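Local coordinates for protein diacylglycerol kinase (Bacillus anthracis, PDB 3S40) that probably phosphorylates diacylglycerol to phosphatidic acid, using a nucleoside triphosphate as phosphate donor, at residues D221-I226 / K258-H263; V130-G135 / E287-H292. One frame throughout, in Å; residues are numbered along the deposited sequence.

Contact 1: residues D221-I226 / K258-H263; sequences DGTLDI and KAKSIH
The carboxylates of Asp221 and Asp225 both turn a syn lone pair to the ammonium of Lys258, which bridges them. NZ sits 2.7 Å from Asp221 OD1 and 2.8 Å from Asp225 OD2. The other oxygen of Asp221, OD2, is approached from above its plane by Thr223 N, closing an Asx turn, with a weak bond from Thr223 OG1 beside it. Around the Asp225 carboxylate, Lys258 CG lies over one face, 3.4 Å from OD1, and NZ lies near the plane at the oxygen edge, while His256 NE2 bonds OD1. The aspartate and the lysine chain run side by side in the same direction, and a bend at the end of the lysine (chi4 -69°) places NZ between the two acids. Asn216 O takes a further bond from NZ.

Beneath this polar cluster the strands pair antiparallel. Leu224 and Ala259 exchange two backbone hydrogen bonds, Leu224 N to Ala259 O (3.0 Å) and Ala259 N to Leu224 O (2.9 Å). Farther on, Ile226 and Ile262 meet tip to tip, and the pair Ile226 CG1 and Ile262 CD1 is tight at 3.4 Å. Leu224 CB also touches Ile262 CD1, while Ile185 and Tyr187 of strand 181-187 pack on Ile226. After Ala259 the chain passes into the other sheet, Asp188 accepting from the N atoms of Lys260 and Ser261.

One lysine thus probably offsets much of the charge of two neighbouring carboxylates, pinning the loop at Asp221 to the strand pair, with His256 on OD1 and Lys258 on OD2 together probably fixing the rotation of the Asp225 carboxylate.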
ATOM      1  N   ASP A 221       0.905   2.230 -12.767  1.00 29.19           N
ATOM      2  CA  ASP A 221       1.020   1.859 -14.184  1.00 26.21           C
ATOM      3  C   ASP A 221      -0.248   1.226 -14.786  1.00 30.57           C
ATOM      4  O   ASP A 221      -0.238   0.759 -15.917  1.00 29.82           O
ATOM      5  CB  ASP A 221       2.250   0.997 -14.446  1.00 27.23           C
ATOM      6  CG  ASP A 221       2.130  -0.411 -13.861  1.00 35.66           C
ATOM      7  OD1 ASP A 221       3.093  -1.192 -14.054  1.00 34.98           O
ATOM      8  OD2 ASP A 221       1.101  -0.730 -13.212  1.00 25.32           O
ATOM      9  N   GLY A 222      -1.340   1.233 -14.032  1.00 31.80           N
ATOM     10  CA  GLY A 222      -2.614   0.761 -14.536  1.00 30.03           C
ATOM     11  C   GLY A 222      -2.785  -0.747 -14.593  1.00 35.44           C
ATOM     12  O   GLY A 222      -3.766  -1.249 -15.146  1.00 38.55           O
ATOM     13  N   THR A 223      -1.830  -1.485 -14.043  1.00 31.96           N
ATOM     14  CA  THR A 223      -1.953  -2.942 -13.992  1.00 25.69           C
ATOM     15  C   THR A 223      -1.515  -3.458 -12.634  1.00 32.23           C
ATOM     16  O   THR A 223      -0.906  -2.730 -11.840  1.00 31.94           O
ATOM     17  CB  THR A 223      -1.103  -3.659 -15.076  1.00 36.56           C
ATOM     18  OG1 THR A 223       0.287  -3.516 -14.768  1.00 45.13           O
ATOM     19  CG2 THR A 223      -1.379  -3.098 -16.472  1.00 44.28           C
ATOM     20  N   LEU A 224      -1.826  -4.725 -12.395  1.00 29.23           N
ATOM     21  CA  LEU A 224      -1.399  -5.446 -11.213  1.00 32.79           C
ATOM     22  C   LEU A 224      -0.362  -6.471 -11.631  1.00 38.02           C
ATOM     23  O   LEU A 224      -0.392  -6.961 -12.773  1.00 27.00           O
ATOM     24  CB  LEU A 224      -2.593  -6.173 -10.615  1.00 32.36           C
ATOM     25  CG  LEU A 224      -3.584  -5.194 -10.001  1.00 36.27           C
ATOM     26  CD1 LEU A 224      -4.765  -5.915  -9.387  1.00 32.25           C
ATOM     27  CD2 LEU A 224      -2.852  -4.369  -8.948  1.00 39.87           C
ATOM     28  N   ASP A 225       0.541  -6.799 -10.706  1.00 25.93           N
ATOM     29  CA  ASP A 225       1.597  -7.778 -10.953  1.00 32.84           C
ATOM     30  C   ASP A 225       1.301  -9.107 -10.271  1.00 42.32           C
ATOM     31  O   ASP A 225       1.252  -9.204  -9.040  1.00 38.23           O
ATOM     32  CB  ASP A 225       2.956  -7.247 -10.490  1.00 33.07           C
ATOM     33  CG  ASP A 225       3.520  -6.212 -11.439  1.00 42.68           C
ATOM     34  OD1 ASP A 225       4.557  -6.483 -12.091  1.00 42.36           O
ATOM     35  OD2 ASP A 225       2.907  -5.131 -11.552  1.00 45.52           O
ATOM     36  N   ILE A 226       1.089 -10.127 -11.090  1.00 36.74           N
ATOM     37  CA  ILE A 226       0.940 -11.481 -10.592  1.00 38.17           C
ATOM     38  C   ILE A 226       2.327 -12.075 -10.448  1.00 34.41           C
ATOM     39  O   ILE A 226       3.152 -11.985 -11.356  1.00 36.08           O
ATOM     40  CB  ILE A 226       0.150 -12.354 -11.572  1.00 36.06           C
ATOM     41  CG1 ILE A 226      -1.233 -11.753 -11.834  1.00 33.67           C
ATOM     42  CG2 ILE A 226       0.061 -13.781 -11.053  1.00 35.33           C
ATOM     43  CD1 ILE A 226      -2.057 -12.531 -12.847  1.00 51.93           C
ATOM     44  N   LYS A 258       1.902  -9.137 -15.874  1.00 35.40           N
ATOM     45  CA  LYS A 258       1.080  -7.992 -15.511  1.00 35.42           C
ATOM     46  C   LYS A 258      -0.292  -8.121 -16.129  1.00 33.11           C
ATOM     47  O   LYS A 258      -0.408  -8.466 -17.290  1.00 37.20           O
ATOM     48  CB  LYS A 258       1.753  -6.691 -15.952  1.00 39.68           C
ATOM     49  CG  LYS A 258       2.818  -6.205 -14.967  1.00 34.35           C
ATOM     50  CD  LYS A 258       3.782  -5.230 -15.627  1.00 37.91           C
ATOM     51  CE  LYS A 258       4.739  -4.623 -14.617  1.00 43.16           C
ATOM     52  NZ  LYS A 258       4.012  -3.698 -13.696  1.00 50.28           N
ATOM     53  N   ALA A 259      -1.337  -7.856 -15.355  1.00 43.25           N
ATOM     54  CA  ALA A 259      -2.690  -7.964 -15.890  1.00 44.55           C
ATOM     55  C   ALA A 259      -3.661  -7.012 -15.200  1.00 33.91           C
ATOM     56  O   ALA A 259      -3.405  -6.564 -14.088  1.00 37.60           O
ATOM     57  CB  ALA A 259      -3.181  -9.398 -15.790  1.00 46.64           C
ATOM     58  N   LYS A 260      -4.767  -6.688 -15.866  1.00 33.65           N
ATOM     59  CA  LYS A 260      -5.757  -5.783 -15.278  1.00 41.22           C
ATOM     60  C   LYS A 260      -6.901  -6.518 -14.593  1.00 39.47           C
ATOM     61  O   LYS A 260      -7.493  -5.999 -13.656  1.00 39.57           O
ATOM     62  CB  LYS A 260      -6.324  -4.812 -16.313  1.00 39.99           C
ATOM     63  CG  LYS A 260      -5.347  -3.756 -16.782  1.00 54.60           C
ATOM     64  CD  LYS A 260      -6.071  -2.657 -17.532  1.00 62.21           C
ATOM     65  CE  LYS A 260      -5.122  -1.538 -17.931  1.00 72.88           C
ATOM     66  NZ  LYS A 260      -5.864  -0.287 -18.276  1.00 75.62           N
ATOM     67  N   SER A 261      -7.229  -7.711 -15.083  1.00 37.82           N
ATOM     68  CA  SER A 261      -8.360  -8.462 -14.556  1.00 41.97           C
ATOM     69  C   SER A 261      -7.938  -9.893 -14.281  1.00 45.70           C
ATOM     70  O   SER A 261      -7.549 -10.636 -15.193  1.00 51.97           O
ATOM     71  CB  SER A 261      -9.542  -8.429 -15.523  1.00 46.66           C
ATOM     72  OG  SER A 261     -10.684  -9.026 -14.929  1.00 51.88           O
ATOM     73  N   ILE A 262      -8.027 -10.277 -13.017  1.00 41.24           N
ATOM     74  CA  ILE A 262      -7.389 -11.499 -12.563  1.00 40.55           C
ATOM     75  C   ILE A 262      -8.330 -12.363 -11.754  1.00 40.01           C
ATOM     76  O   ILE A 262      -9.042 -11.888 -10.864  1.00 36.25           O
ATOM     77  CB  ILE A 262      -6.147 -11.166 -11.718  1.00 41.26           C
ATOM     78  CG1 ILE A 262      -5.234 -10.212 -12.502  1.00 42.30           C
ATOM     79  CG2 ILE A 262      -5.407 -12.439 -11.307  1.00 36.28           C
ATOM     80  CD1 ILE A 262      -4.012  -9.741 -11.745  1.00 44.20           C
ATOM     81  N   HIS A 263      -8.346 -13.643 -12.083  1.00 37.55           N
ATOM     82  CA  HIS A 263      -9.088 -14.602 -11.283  1.00 40.36           C
ATOM     83  C   HIS A 263      -8.172 -15.719 -10.824  1.00 38.46           C
ATOM     84  O   HIS A 263      -7.468 -16.337 -11.639  1.00 36.07           O
ATOM     85  CB  HIS A 263     -10.286 -15.179 -12.046  1.00 46.20           C
ATOM     86  CG  HIS A 263     -11.211 -15.972 -11.177  1.00 51.62           C
ATOM     87  ND1 HIS A 263     -11.102 -17.338 -11.026  1.00 54.12           N
ATOM     88  CD2 HIS A 263     -12.236 -15.585 -10.380  1.00 39.36           C
ATOM     89  CE1 HIS A 263     -12.034 -17.762 -10.189  1.00 48.85           C
ATOM     90  NE2 HIS A 263     -12.732 -16.717  -9.778  1.00 41.12           N
TER

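Contact 2: residues V130-G135 / E287-H292; sequences VAKANG and ELLQGH
Val130 lays its CG2 methyl against the side chain of His292, 3.7 Å from His292 CB and near the plane of the imidazole at its CD2 edge. The ring is covered on one face by its own segment: Leu289 CD1 stands 3.8 Å above the plane of the His292 ring, over its centre. CG of His292 is anti to the backbone N (chi1 -168°), the turn of the ring is set by chi2 (65°), and NE2 reaches on to bond Ala84 O.

Behind these side chains runs a regular antiparallel ladder, the strand segments 130-133 and 287-289 making an angle of 150°. Val130 and Leu289 are joined by two backbone bonds, the shorter from Leu289 N to Val130 O at 2.8 Å. Lys132 and Glu287 form a second such pair, Glu287 N donating to Lys132 O at 2.9 Å. Between them Ala131 and Leu288 form a non-hydrogen-bonded pair, the backbone of Ala131 bonding instead to Phe138; on that opposite face of the sheet Ala131 CB meets Leu288 CD1 at 4.4 Å.

A type II turn from Leu289 to His292 swings the chain round a corner. Strand 125-133 lies in the antiparallel sheet between 136-138 and 284-296, so a strand that follows the N-terminal parallel sheet is built into the beta sandwich beside the last one, consistent with the fold of diacylglycerol kinase and NAD kinase relatives.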
ATOM      1  N   VAL A 130      -5.715   1.808  -7.062  1.00 18.38           N
ATOM      2  CA  VAL A 130      -6.160   1.066  -5.893  1.00 28.74           C
ATOM      3  C   VAL A 130      -6.765  -0.245  -6.348  1.00 24.76           C
ATOM      4  O   VAL A 130      -7.643  -0.265  -7.218  1.00 28.73           O
ATOM      5  CB  VAL A 130      -7.226   1.861  -5.110  1.00 30.68           C
ATOM      6  CG1 VAL A 130      -7.856   0.993  -4.016  1.00 32.21           C
ATOM      7  CG2 VAL A 130      -6.629   3.165  -4.551  1.00 21.47           C
ATOM      8  N   ALA A 131      -6.332  -1.340  -5.735  1.00 28.85           N
ATOM      9  CA  ALA A 131      -6.801  -2.660  -6.137  1.00 31.50           C
ATOM     10  C   ALA A 131      -8.107  -3.039  -5.432  1.00 36.37           C
ATOM     11  O   ALA A 131      -8.410  -2.531  -4.348  1.00 33.08           O
ATOM     12  CB  ALA A 131      -5.709  -3.713  -5.870  1.00 26.60           C
ATOM     13  N   LYS A 132      -8.863  -3.942  -6.057  1.00 39.53           N
ATOM     14  CA  LYS A 132     -10.060  -4.529  -5.455  1.00 34.88           C
ATOM     15  C   LYS A 132     -10.068  -6.050  -5.587  1.00 35.88           C
ATOM     16  O   LYS A 132     -10.093  -6.588  -6.697  1.00 35.65           O
ATOM     17  CB  LYS A 132     -11.323  -3.990  -6.120  1.00 37.34           C
ATOM     18  CG  LYS A 132     -12.242  -3.234  -5.188  1.00 39.47           C
ATOM     19  CD  LYS A 132     -13.694  -3.389  -5.604  1.00 51.63           C
ATOM     20  CE  LYS A 132     -14.456  -2.083  -5.450  1.00 66.57           C
ATOM     21  NZ  LYS A 132     -15.933  -2.267  -5.560  1.00 72.32           N
ATOM     22  N   ALA A 133     -10.071  -6.741  -4.450  1.00 41.04           N
ATOM     23  CA  ALA A 133     -10.167  -8.199  -4.451  1.00 39.50           C
ATOM     24  C   ALA A 133     -11.479  -8.646  -3.797  1.00 37.43           C
ATOM     25  O   ALA A 133     -11.708  -8.369  -2.625  1.00 40.05           O
ATOM     26  CB  ALA A 133      -8.967  -8.804  -3.730  1.00 36.41           C
ATOM     27  N   ASN A 134     -12.334  -9.328  -4.556  1.00 40.44           N
ATOM     28  CA  ASN A 134     -13.656  -9.708  -4.058  1.00 46.21           C
ATOM     29  C   ASN A 134     -14.295  -8.541  -3.308  1.00 45.74           C
ATOM     30  O   ASN A 134     -14.709  -8.691  -2.161  1.00 42.70           O
ATOM     31  CB  ASN A 134     -13.579 -10.930  -3.121  1.00 37.92           C
ATOM     32  CG  ASN A 134     -13.280 -12.231  -3.861  1.00 43.33           C
ATOM     33  OD1 ASN A 134     -13.324 -12.283  -5.091  1.00 40.89           O
ATOM     34  ND2 ASN A 134     -12.994 -13.299  -3.103  1.00 42.28           N
ATOM     35  N   GLY A 135     -14.342  -7.375  -3.944  1.00 46.11           N
ATOM     36  CA  GLY A 135     -14.916  -6.189  -3.322  1.00 50.27           C
ATOM     37  C   GLY A 135     -14.272  -5.759  -2.012  1.00 52.37           C
ATOM     38  O   GLY A 135     -14.940  -5.261  -1.105  1.00 62.60           O
ATOM     39  N   GLU A 287      -9.609  -6.699  -9.549  1.00 34.86           N
ATOM     40  CA  GLU A 287      -9.751  -5.580 -10.479  1.00 45.90           C
ATOM     41  C   GLU A 287      -8.854  -4.437 -10.005  1.00 34.08           C
ATOM     42  O   GLU A 287      -8.558  -4.321  -8.822  1.00 36.75           O
ATOM     43  CB  GLU A 287     -11.200  -5.068 -10.485  1.00 48.73           C
ATOM     44  CG  GLU A 287     -12.268  -6.135 -10.643  1.00 69.59           C
ATOM     45  CD  GLU A 287     -12.287  -6.750 -12.033  1.00 90.41           C
ATOM     46  OE1 GLU A 287     -12.816  -7.873 -12.179  1.00 94.01           O
ATOM     47  OE2 GLU A 287     -11.778  -6.108 -12.980  1.00100.60           O
ATOM     48  N   LEU A 288      -8.449  -3.577 -10.926  1.00 30.27           N
ATOM     49  CA  LEU A 288      -7.678  -2.408 -10.551  1.00 32.95           C
ATOM     50  C   LEU A 288      -8.459  -1.129 -10.824  1.00 33.24           C
ATOM     51  O   LEU A 288      -9.005  -0.960 -11.908  1.00 33.09           O
ATOM     52  CB  LEU A 288      -6.377  -2.368 -11.335  1.00 35.37           C
ATOM     53  CG  LEU A 288      -5.505  -1.202 -10.892  1.00 42.99           C
ATOM     54  CD1 LEU A 288      -4.715  -1.585  -9.647  1.00 36.47           C
ATOM     55  CD2 LEU A 288      -4.597  -0.752 -11.996  1.00 40.13           C
ATOM     56  N   LEU A 289      -8.502  -0.225  -9.849  1.00 26.53           N
ATOM     57  CA  LEU A 289      -9.104   1.093 -10.068  1.00 23.99           C
ATOM     58  C   LEU A 289      -8.031   2.137 -10.382  1.00 24.89           C
ATOM     59  O   LEU A 289      -7.308   2.617  -9.507  1.00 20.87           O
ATOM     60  CB  LEU A 289      -9.924   1.517  -8.850  1.00 23.76           C
ATOM     61  CG  LEU A 289     -10.940   0.471  -8.391  1.00 27.06           C
ATOM     62  CD1 LEU A 289     -11.524   0.888  -7.036  1.00 28.28           C
ATOM     63  CD2 LEU A 289     -12.024   0.278  -9.449  1.00 34.54           C
ATOM     64  N   GLN A 290      -7.935   2.496 -11.646  1.00 22.58           N
ATOM     65  CA  GLN A 290      -6.849   3.339 -12.086  1.00 26.59           C
ATOM     66  C   GLN A 290      -6.994   4.762 -11.543  1.00 24.52           C
ATOM     67  O   GLN A 290      -8.051   5.365 -11.626  1.00 24.11           O
ATOM     68  CB  GLN A 290      -6.770   3.307 -13.619  1.00 33.11           C
ATOM     69  CG  GLN A 290      -5.425   3.691 -14.183  1.00 42.06           C
ATOM     70  CD  GLN A 290      -5.262   3.325 -15.663  1.00 45.18           C
ATOM     71  OE1 GLN A 290      -5.904   2.396 -16.175  1.00 48.06           O
ATOM     72  NE2 GLN A 290      -4.409   4.070 -16.353  1.00 39.47           N
ATOM     73  N   GLY A 291      -5.922   5.277 -10.954  1.00 19.39           N
ATOM     74  CA  GLY A 291      -5.906   6.640 -10.465  1.00 24.87           C
ATOM     75  C   GLY A 291      -7.006   6.951  -9.469  1.00 31.96           C
ATOM     76  O   GLY A 291      -7.502   8.068  -9.430  1.00 20.38           O
ATOM     77  N   HIS A 292      -7.360   5.968  -8.652  1.00 21.30           N
ATOM     78  CA  HIS A 292      -8.488   6.079  -7.722  1.00 27.53           C
ATOM     79  C   HIS A 292      -8.209   7.068  -6.592  1.00 25.47           C
ATOM     80  O   HIS A 292      -9.113   7.774  -6.156  1.00 25.50           O
ATOM     81  CB  HIS A 292      -8.816   4.696  -7.148  1.00 18.34           C
ATOM     82  CG  HIS A 292     -10.115   4.619  -6.412  1.00 22.01           C
ATOM     83  ND1 HIS A 292     -11.337   4.795  -7.027  1.00 22.62           N
ATOM     84  CD2 HIS A 292     -10.385   4.365  -5.107  1.00 25.63           C
ATOM     85  CE1 HIS A 292     -12.303   4.646  -6.136  1.00 22.36           C
ATOM     86  NE2 HIS A 292     -11.752   4.380  -4.963  1.00 22.78           N
TER

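In the fold
Contact 1 and contact 2 lie about 10 Å apart, centre to centre, and contact 1 is nested inside the long loop that contact 2 closes. Leu288 joins them: its CD2 packs 3.2 Å from Gly222 C, and its CD1 lies 3.4 Å from Leu224 CD2. Asp129, just ahead of segment 130-135, ties both by its two oxygens, OD2 taking Gly222 N and OD1 taking Gly291 N. A weak bond links Lys260 NZ to Gln290 OE1. Strands 261-266 and 284-296 are neighbours in one sheet, while strands 224-230 and 254-259 pair in the other, so the two contacts meet where the sheets of the C-terminal sandwich face each other.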